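Local coordinates for secreted effector protein SifA (Salmonella typhimurium, PDB 3CXB) that acts inside host cells as a virulence effector that binds host PLEKHM2 (SKIP) and is required for endosomal tubulation and Salmonella-induced filament formation, at residues Thr230-Cys242 with Ile310-His322. Residues are numbered along the deposited sequence; the frame is centred on the assembly and turned at random.
Sequences TQQNAFLETMAMC and IQKMAEEQLTTLH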
ATOM      1  N   THR A 230      14.127 -20.316 -18.659  1.00 53.91           N
ATOM      2  CA  THR A 230      13.738 -20.231 -17.255  1.00 54.04           C
ATOM      3  C   THR A 230      13.193 -18.834 -17.006  1.00 53.85           C
ATOM      4  O   THR A 230      12.209 -18.652 -16.286  1.00 55.87           O
ATOM      5  CB  THR A 230      14.925 -20.416 -16.293  1.00 54.90           C
ATOM      6  OG1 THR A 230      15.742 -21.511 -16.724  1.00 57.05           O
ATOM      7  CG2 THR A 230      14.406 -20.696 -14.877  1.00 55.92           C
ATOM      8  N   GLN A 231      13.821 -17.843 -17.616  1.00 52.51           N
ATOM      9  CA  GLN A 231      13.362 -16.488 -17.426  1.00 56.60           C
ATOM     10  C   GLN A 231      11.917 -16.360 -17.837  1.00 60.47           C
ATOM     11  O   GLN A 231      11.142 -15.674 -17.170  1.00 60.26           O
ATOM     12  CB  GLN A 231      14.225 -15.508 -18.212  1.00 56.68           C
ATOM     13  CG  GLN A 231      15.606 -15.344 -17.602  1.00 57.57           C
ATOM     14  CD  GLN A 231      16.491 -14.424 -18.396  1.00 57.12           C
ATOM     15  OE1 GLN A 231      16.124 -13.279 -18.672  1.00 56.20           O
ATOM     16  NE2 GLN A 231      17.673 -14.917 -18.767  1.00 57.30           N
ATOM     17  N   GLN A 232      11.541 -17.027 -18.924  1.00 63.06           N
ATOM     18  CA  GLN A 232      10.162 -16.938 -19.382  1.00 62.46           C
ATOM     19  C   GLN A 232       9.262 -17.847 -18.555  1.00 57.61           C
ATOM     20  O   GLN A 232       8.101 -17.522 -18.294  1.00 55.56           O
ATOM     21  CB  GLN A 232      10.052 -17.284 -20.869  1.00 68.04           C
ATOM     22  CG  GLN A 232       8.727 -16.837 -21.484  1.00 77.75           C
ATOM     23  CD  GLN A 232       8.521 -15.328 -21.401  1.00 83.12           C
ATOM     24  OE1 GLN A 232       8.835 -14.702 -20.388  1.00 87.64           O
ATOM     25  NE2 GLN A 232       7.981 -14.741 -22.464  1.00 87.80           N
ATOM     26  N   ASN A 233       9.803 -18.983 -18.133  1.00 53.93           N
ATOM     27  CA  ASN A 233       9.029 -19.897 -17.322  1.00 51.41           C
ATOM     28  C   ASN A 233       8.640 -19.197 -16.020  1.00 48.34           C
ATOM     29  O   ASN A 233       7.494 -19.278 -15.585  1.00 48.87           O
ATOM     30  CB  ASN A 233       9.832 -21.172 -17.049  1.00 56.06           C
ATOM     31  CG  ASN A 233       9.744 -22.183 -18.199  1.00 58.54           C
ATOM     32  OD1 ASN A 233       9.855 -21.825 -19.378  1.00 58.51           O
ATOM     33  ND2 ASN A 233       9.544 -23.453 -17.853  1.00 58.66           N
ATOM     34  N   ALA A 234       9.580 -18.480 -15.414  1.00 44.15           N
ATOM     35  CA  ALA A 234       9.291 -17.775 -14.171  1.00 40.44           C
ATOM     36  C   ALA A 234       8.197 -16.742 -14.413  1.00 39.02           C
ATOM     37  O   ALA A 234       7.213 -16.674 -13.668  1.00 36.23           O
ATOM     38  CB  ALA A 234      10.563 -17.090 -13.625  1.00 38.14           C
ATOM     39  N   PHE A 235       8.369 -15.934 -15.455  1.00 38.37           N
ATOM     40  CA  PHE A 235       7.373 -14.920 -15.778  1.00 40.20           C
ATOM     41  C   PHE A 235       5.959 -15.487 -15.962  1.00 43.35           C
ATOM     42  O   PHE A 235       4.985 -14.901 -15.490  1.00 44.64           O
ATOM     43  CB  PHE A 235       7.713 -14.181 -17.056  1.00 36.04           C
ATOM     44  CG  PHE A 235       6.635 -13.230 -17.475  1.00 34.48           C
ATOM     45  CD1 PHE A 235       6.551 -11.963 -16.899  1.00 30.19           C
ATOM     46  CD2 PHE A 235       5.675 -13.610 -18.418  1.00 32.10           C
ATOM     47  CE1 PHE A 235       5.536 -11.081 -17.262  1.00 28.94           C
ATOM     48  CE2 PHE A 235       4.648 -12.725 -18.787  1.00 29.19           C
ATOM     49  CZ  PHE A 235       4.580 -11.463 -18.208  1.00 26.03           C
ATOM     50  N   LEU A 236       5.840 -16.599 -16.679  1.00 44.94           N
ATOM     51  CA  LEU A 236       4.536 -17.206 -16.915  1.00 46.66           C
ATOM     52  C   LEU A 236       3.980 -17.877 -15.670  1.00 47.58           C
ATOM     53  O   LEU A 236       2.761 -17.870 -15.447  1.00 47.74           O
ATOM     54  CB  LEU A 236       4.625 -18.248 -18.037  1.00 47.56           C
ATOM     55  CG  LEU A 236       5.126 -17.763 -19.401  1.00 47.61           C
ATOM     56  CD1 LEU A 236       5.259 -18.963 -20.320  1.00 48.18           C
ATOM     57  CD2 LEU A 236       4.193 -16.729 -19.996  1.00 43.28           C
ATOM     58  N   GLU A 237       4.878 -18.450 -14.872  1.00 48.35           N
ATOM     59  CA  GLU A 237       4.513 -19.152 -13.652  1.00 51.05           C
ATOM     60  C   GLU A 237       3.981 -18.179 -12.603  1.00 52.12           C
ATOM     61  O   GLU A 237       2.905 -18.390 -12.041  1.00 51.88           O
ATOM     62  CB  GLU A 237       5.729 -19.906 -13.105  1.00 55.10           C
ATOM     63  CG  GLU A 237       5.393 -21.033 -12.149  1.00 61.41           C
ATOM     64  CD  GLU A 237       5.644 -22.400 -12.759  1.00 65.21           C
ATOM     65  OE1 GLU A 237       5.173 -23.404 -12.179  1.00 69.57           O
ATOM     66  OE2 GLU A 237       6.316 -22.473 -13.812  1.00 66.15           O
ATOM     67  N   THR A 238       4.710 -17.099 -12.347  1.00 51.89           N
ATOM     68  CA  THR A 238       4.234 -16.156 -11.349  1.00 51.13           C
ATOM     69  C   THR A 238       2.958 -15.480 -11.850  1.00 51.83           C
ATOM     70  O   THR A 238       2.040 -15.221 -11.070  1.00 52.08           O
ATOM     71  CB  THR A 238       5.280 -15.076 -11.008  1.00 51.26           C
ATOM     72  OG1 THR A 238       5.177 -14.014 -11.954  1.00 53.99           O
ATOM     73  CG2 THR A 238       6.692 -15.648 -11.050  1.00 49.52           C
ATOM     74  N   MET A 239       2.888 -15.187 -13.142  1.00 51.94           N
ATOM     75  CA  MET A 239       1.675 -14.573 -13.682  1.00 52.58           C
ATOM     76  C   MET A 239       0.511 -15.525 -13.420  1.00 53.70           C
ATOM     77  O   MET A 239      -0.591 -15.105 -13.065  1.00 53.49           O
ATOM     78  CB  MET A 239       1.785 -14.362 -15.189  1.00 52.22           C
ATOM     79  CG  MET A 239       2.623 -13.193 -15.617  1.00 51.96           C
ATOM     80  SD  MET A 239       1.791 -11.667 -15.264  1.00 51.37           S
ATOM     81  CE  MET A 239       0.942 -11.360 -16.787  1.00 49.01           C
ATOM     82  N   ALA A 240       0.769 -16.819 -13.589  1.00 53.07           N
ATOM     83  CA  ALA A 240      -0.274 -17.804 -13.387  1.00 54.56           C
ATOM     84  C   ALA A 240      -0.722 -17.830 -11.947  1.00 55.47           C
ATOM     85  O   ALA A 240      -1.912 -17.758 -11.674  1.00 56.56           O
ATOM     86  CB  ALA A 240       0.199 -19.180 -13.817  1.00 53.25           C
ATOM     87  N   MET A 241       0.221 -17.928 -11.023  1.00 56.52           N
ATOM     88  CA  MET A 241      -0.138 -17.966  -9.615  1.00 58.47           C
ATOM     89  C   MET A 241      -0.971 -16.764  -9.193  1.00 56.25           C
ATOM     90  O   MET A 241      -1.821 -16.875  -8.318  1.00 54.82           O
ATOM     91  CB  MET A 241       1.118 -18.045  -8.759  1.00 62.92           C
ATOM     92  CG  MET A 241       1.594 -19.447  -8.508  1.00 69.19           C
ATOM     93  SD  MET A 241       3.209 -19.462  -7.704  1.00 76.60           S
ATOM     94  CE  MET A 241       4.206 -20.148  -9.051  1.00 79.89           C
ATOM     95  N   CYS A 242      -0.720 -15.617  -9.811  1.00 56.77           N
ATOM     96  CA  CYS A 242      -1.455 -14.403  -9.482  1.00 58.40           C
ATOM     97  C   CYS A 242      -2.782 -14.369 -10.202  1.00 61.06           C
ATOM     98  O   CYS A 242      -3.581 -13.456 -10.004  1.00 57.85           O
ATOM     99  CB  CYS A 242      -0.638 -13.174  -9.848  1.00 55.74           C
ATOM    100  SG  CYS A 242       0.892 -13.117  -8.931  1.00 55.63           S
ATOM    101  N   ILE A 310       4.874  -8.927  -4.980  1.00 40.57           N
ATOM    102  CA  ILE A 310       4.781  -9.726  -6.193  1.00 44.72           C
ATOM    103  C   ILE A 310       6.141  -9.808  -6.888  1.00 45.43           C
ATOM    104  O   ILE A 310       6.587 -10.892  -7.277  1.00 42.77           O
ATOM    105  CB  ILE A 310       3.710  -9.163  -7.164  1.00 46.26           C
ATOM    106  CG1 ILE A 310       2.311  -9.536  -6.660  1.00 46.32           C
ATOM    107  CG2 ILE A 310       3.874  -9.789  -8.553  1.00 46.61           C
ATOM    108  CD1 ILE A 310       2.017  -9.123  -5.246  1.00 48.47           C
ATOM    109  N   GLN A 311       6.808  -8.668  -7.020  1.00 46.48           N
ATOM    110  CA  GLN A 311       8.118  -8.647  -7.651  1.00 46.80           C
ATOM    111  C   GLN A 311       9.042  -9.636  -6.961  1.00 48.30           C
ATOM    112  O   GLN A 311       9.838 -10.299  -7.618  1.00 49.23           O
ATOM    113  CB  GLN A 311       8.730  -7.253  -7.580  1.00 44.33           C
ATOM    114  CG  GLN A 311       9.971  -7.093  -8.444  1.00 44.55           C
ATOM    115  CD  GLN A 311      10.547  -5.689  -8.385  1.00 44.75           C
ATOM    116  OE1 GLN A 311      11.071  -5.271  -7.359  1.00 47.14           O
ATOM    117  NE2 GLN A 311      10.440  -4.953  -9.483  1.00 46.32           N
ATOM    118  N   LYS A 312       8.929  -9.750  -5.640  1.00 51.98           N
ATOM    119  CA  LYS A 312       9.792 -10.661  -4.895  1.00 56.73           C
ATOM    120  C   LYS A 312       9.501 -12.105  -5.175  1.00 54.23           C
ATOM    121  O   LYS A 312      10.427 -12.876  -5.415  1.00 54.64           O
ATOM    122  CB  LYS A 312       9.689 -10.438  -3.384  1.00 67.58           C
ATOM    123  CG  LYS A 312      10.301  -9.139  -2.900  1.00 77.66           C
ATOM    124  CD  LYS A 312      10.171  -8.995  -1.386  1.00 90.08           C
ATOM    125  CE  LYS A 312      10.637  -7.620  -0.904  1.00 99.48           C
ATOM    126  NZ  LYS A 312      10.577  -7.501   0.583  1.00107.29           N
ATOM    127  N   MET A 313       8.224 -12.483  -5.150  1.00 50.97           N
ATOM    128  CA  MET A 313       7.885 -13.875  -5.393  1.00 49.97           C
ATOM    129  C   MET A 313       8.321 -14.249  -6.807  1.00 49.76           C
ATOM    130  O   MET A 313       8.661 -15.403  -7.094  1.00 48.50           O
ATOM    131  CB  MET A 313       6.395 -14.122  -5.172  1.00 50.15           C
ATOM    132  CG  MET A 313       5.482 -13.452  -6.136  1.00 50.08           C
ATOM    133  SD  MET A 313       3.763 -13.867  -5.726  1.00 50.29           S
ATOM    134  CE  MET A 313       3.603 -15.471  -6.476  1.00 48.67           C
ATOM    135  N   ALA A 314       8.337 -13.254  -7.686  1.00 47.13           N
ATOM    136  CA  ALA A 314       8.791 -13.484  -9.042  1.00 44.69           C
ATOM    137  C   ALA A 314      10.293 -13.774  -8.978  1.00 42.66           C
ATOM    138  O   ALA A 314      10.776 -14.707  -9.594  1.00 43.84           O
ATOM    139  CB  ALA A 314       8.522 -12.255  -9.921  1.00 43.93           C
ATOM    140  N   GLU A 315      11.030 -12.978  -8.224  1.00 41.17           N
ATOM    141  CA  GLU A 315      12.458 -13.195  -8.105  1.00 42.22           C
ATOM    142  C   GLU A 315      12.727 -14.576  -7.516  1.00 42.44           C
ATOM    143  O   GLU A 315      13.680 -15.247  -7.899  1.00 36.95           O
ATOM    144  CB  GLU A 315      13.074 -12.117  -7.205  1.00 40.85           C
ATOM    145  CG  GLU A 315      12.981 -10.742  -7.816  1.00 40.50           C
ATOM    146  CD  GLU A 315      13.251  -9.632  -6.834  1.00 42.03           C
ATOM    147  OE1 GLU A 315      13.160  -8.466  -7.252  1.00 43.38           O
ATOM    148  OE2 GLU A 315      13.546  -9.909  -5.652  1.00 43.39           O
ATOM    149  N   GLU A 316      11.870 -15.001  -6.596  1.00 44.88           N
ATOM    150  CA  GLU A 316      12.064 -16.282  -5.939  1.00 47.42           C
ATOM    151  C   GLU A 316      11.700 -17.413  -6.860  1.00 45.45           C
ATOM    152  O   GLU A 316      12.197 -18.524  -6.707  1.00 44.65           O
ATOM    153  CB  GLU A 316      11.242 -16.354  -4.651  1.00 51.19           C
ATOM    154  CG  GLU A 316      11.704 -15.421  -3.539  1.00 55.39           C
ATOM    155  CD  GLU A 316      10.782 -15.488  -2.343  1.00 62.18           C
ATOM    156  OE1 GLU A 316      10.516 -16.614  -1.870  1.00 66.70           O
ATOM    157  OE2 GLU A 316      10.319 -14.428  -1.873  1.00 65.32           O
ATOM    158  N   GLN A 317      10.820 -17.134  -7.812  1.00 45.11           N
ATOM    159  CA  GLN A 317      10.425 -18.152  -8.774  1.00 46.75           C
ATOM    160  C   GLN A 317      11.620 -18.424  -9.679  1.00 44.16           C
ATOM    161  O   GLN A 317      12.026 -19.567  -9.887  1.00 42.66           O
ATOM    162  CB  GLN A 317       9.232 -17.681  -9.618  1.00 49.98           C
ATOM    163  CG  GLN A 317       7.882 -18.129  -9.075  1.00 57.74           C
ATOM    164  CD  GLN A 317       7.709 -19.636  -9.132  1.00 61.95           C
ATOM    165  OE1 GLN A 317       6.919 -20.219  -8.383  1.00 64.52           O
ATOM    166  NE2 GLN A 317       8.447 -20.276 -10.033  1.00 63.10           N
ATOM    167  N   LEU A 318      12.181 -17.350 -10.210  1.00 43.76           N
ATOM    168  CA  LEU A 318      13.328 -17.455 -11.083  1.00 43.88           C
ATOM    169  C   LEU A 318      14.424 -18.286 -10.417  1.00 44.15           C
ATOM    170  O   LEU A 318      14.948 -19.218 -10.999  1.00 46.53           O
ATOM    171  CB  LEU A 318      13.867 -16.068 -11.409  1.00 40.17           C
ATOM    172  CG  LEU A 318      14.954 -16.094 -12.473  1.00 40.09           C
ATOM    173  CD1 LEU A 318      14.298 -16.436 -13.817  1.00 38.65           C
ATOM    174  CD2 LEU A 318      15.648 -14.743 -12.558  1.00 38.64           C
ATOM    175  N   THR A 319      14.756 -17.969  -9.180  1.00 45.80           N
ATOM    176  CA  THR A 319      15.811 -18.703  -8.512  1.00 49.16           C
ATOM    177  C   THR A 319      15.430 -20.139  -8.218  1.00 52.17           C
ATOM    178  O   THR A 319      16.243 -21.051  -8.375  1.00 51.99           O
ATOM    179  CB  THR A 319      16.217 -18.012  -7.209  1.00 48.50           C
ATOM    180  OG1 THR A 319      15.088 -17.960  -6.324  1.00 49.86           O
ATOM    181  CG2 THR A 319      16.721 -16.593  -7.505  1.00 48.59           C
ATOM    182  N   THR A 320      14.194 -20.342  -7.789  1.00 55.57           N
ATOM    183  CA  THR A 320      13.722 -21.682  -7.465  1.00 56.89           C
ATOM    184  C   THR A 320      13.681 -22.564  -8.728  1.00 56.10           C
ATOM    185  O   THR A 320      14.069 -23.739  -8.708  1.00 55.66           O
ATOM    186  CB  THR A 320      12.328 -21.608  -6.775  1.00 58.89           C
ATOM    187  OG1 THR A 320      11.969 -22.899  -6.275  1.00 62.61           O
ATOM    188  CG2 THR A 320      11.266 -21.141  -7.747  1.00 62.05           C
ATOM    189  N   LEU A 321      13.228 -22.001  -9.836  1.00 55.44           N
ATOM    190  CA  LEU A 321      13.194 -22.781 -11.054  1.00 56.31           C
ATOM    191  C   LEU A 321      14.623 -23.122 -11.457  1.00 58.65           C
ATOM    192  O   LEU A 321      14.941 -24.287 -11.706  1.00 60.35           O
ATOM    193  CB  LEU A 321      12.501 -22.009 -12.179  1.00 54.95           C
ATOM    194  CG  LEU A 321      10.974 -21.951 -12.133  1.00 55.11           C
ATOM    195  CD1 LEU A 321      10.449 -21.101 -13.296  1.00 51.28           C
ATOM    196  CD2 LEU A 321      10.413 -23.377 -12.196  1.00 53.18           C
ATOM    197  N   HIS A 322      15.490 -22.112 -11.505  1.00 60.07           N
ATOM    198  CA  HIS A 322      16.880 -22.327 -11.892  1.00 62.31           C
ATOM    199  C   HIS A 322      17.558 -23.449 -11.113  1.00 63.66           C
ATOM    200  O   HIS A 322      18.165 -24.338 -11.705  1.00 63.23           O
ATOM    201  CB  HIS A 322      17.700 -21.056 -11.719  1.00 62.37           C
ATOM    202  CG  HIS A 322      19.099 -21.184 -12.228  1.00 63.28           C
ATOM    203  ND1 HIS A 322      20.066 -20.233 -11.993  1.00 64.52           N
ATOM    204  CD2 HIS A 322      19.691 -22.145 -12.975  1.00 64.34           C
ATOM    205  CE1 HIS A 322      21.196 -20.602 -12.572  1.00 64.79           C
ATOM    206  NE2 HIS A 322      20.995 -21.758 -13.174  1.00 64.55           N
TER
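A helix-helix pairing in the helical C-terminal part of SifA brings A234 against L318 and L321, T230 against L321, and T238 against Q317. The helical segments 230-241 and 310-322 run obliquely antiparallel, with 133° between their N-to-C directions, and their axes come within 8.6 Å. The small residue A234 lies near the middle. Its CB rests on the backbone of L318, 3.8 Å from L318 CA, and also meets L318 CD1. With L318 CG anti to N (chi1 -172°) and chi2 at 71°, CD1 comes to lie 3.7 Å from Q231 CA.

Two side chains of helix 307-324 act as knobs in holes. L321 sits among T230, N233, A234 and E237, with CD1 3.5 Å from A234 N. The T230 and L321 side chains slide past each other in opposite directions, with T230 CG2 3.6 Å from L321 CB. Q317 fills the next hole, among A234, E237, T238 and M241. The Q317 and E237 side chains cross at about a right angle, and Q317 NE2 lies 3.8 Å from E237 CG. T238 turns CG2 to A314, though the exact place of this methyl is doubtful. Near the end of helix 228-241, C242 SG and M241 SD approach M313 CE.

T238 also touches I210, and F235 and M239 pack on helix 197-220, so three helices meet here. T230 OG1 is hydrogen-bonded to S227 OG, outside the contact. With no hydrogen bond across the two segments, the pairing rests on van der Waals packing, partly of the Q317 amide against aliphatic carbons of E237.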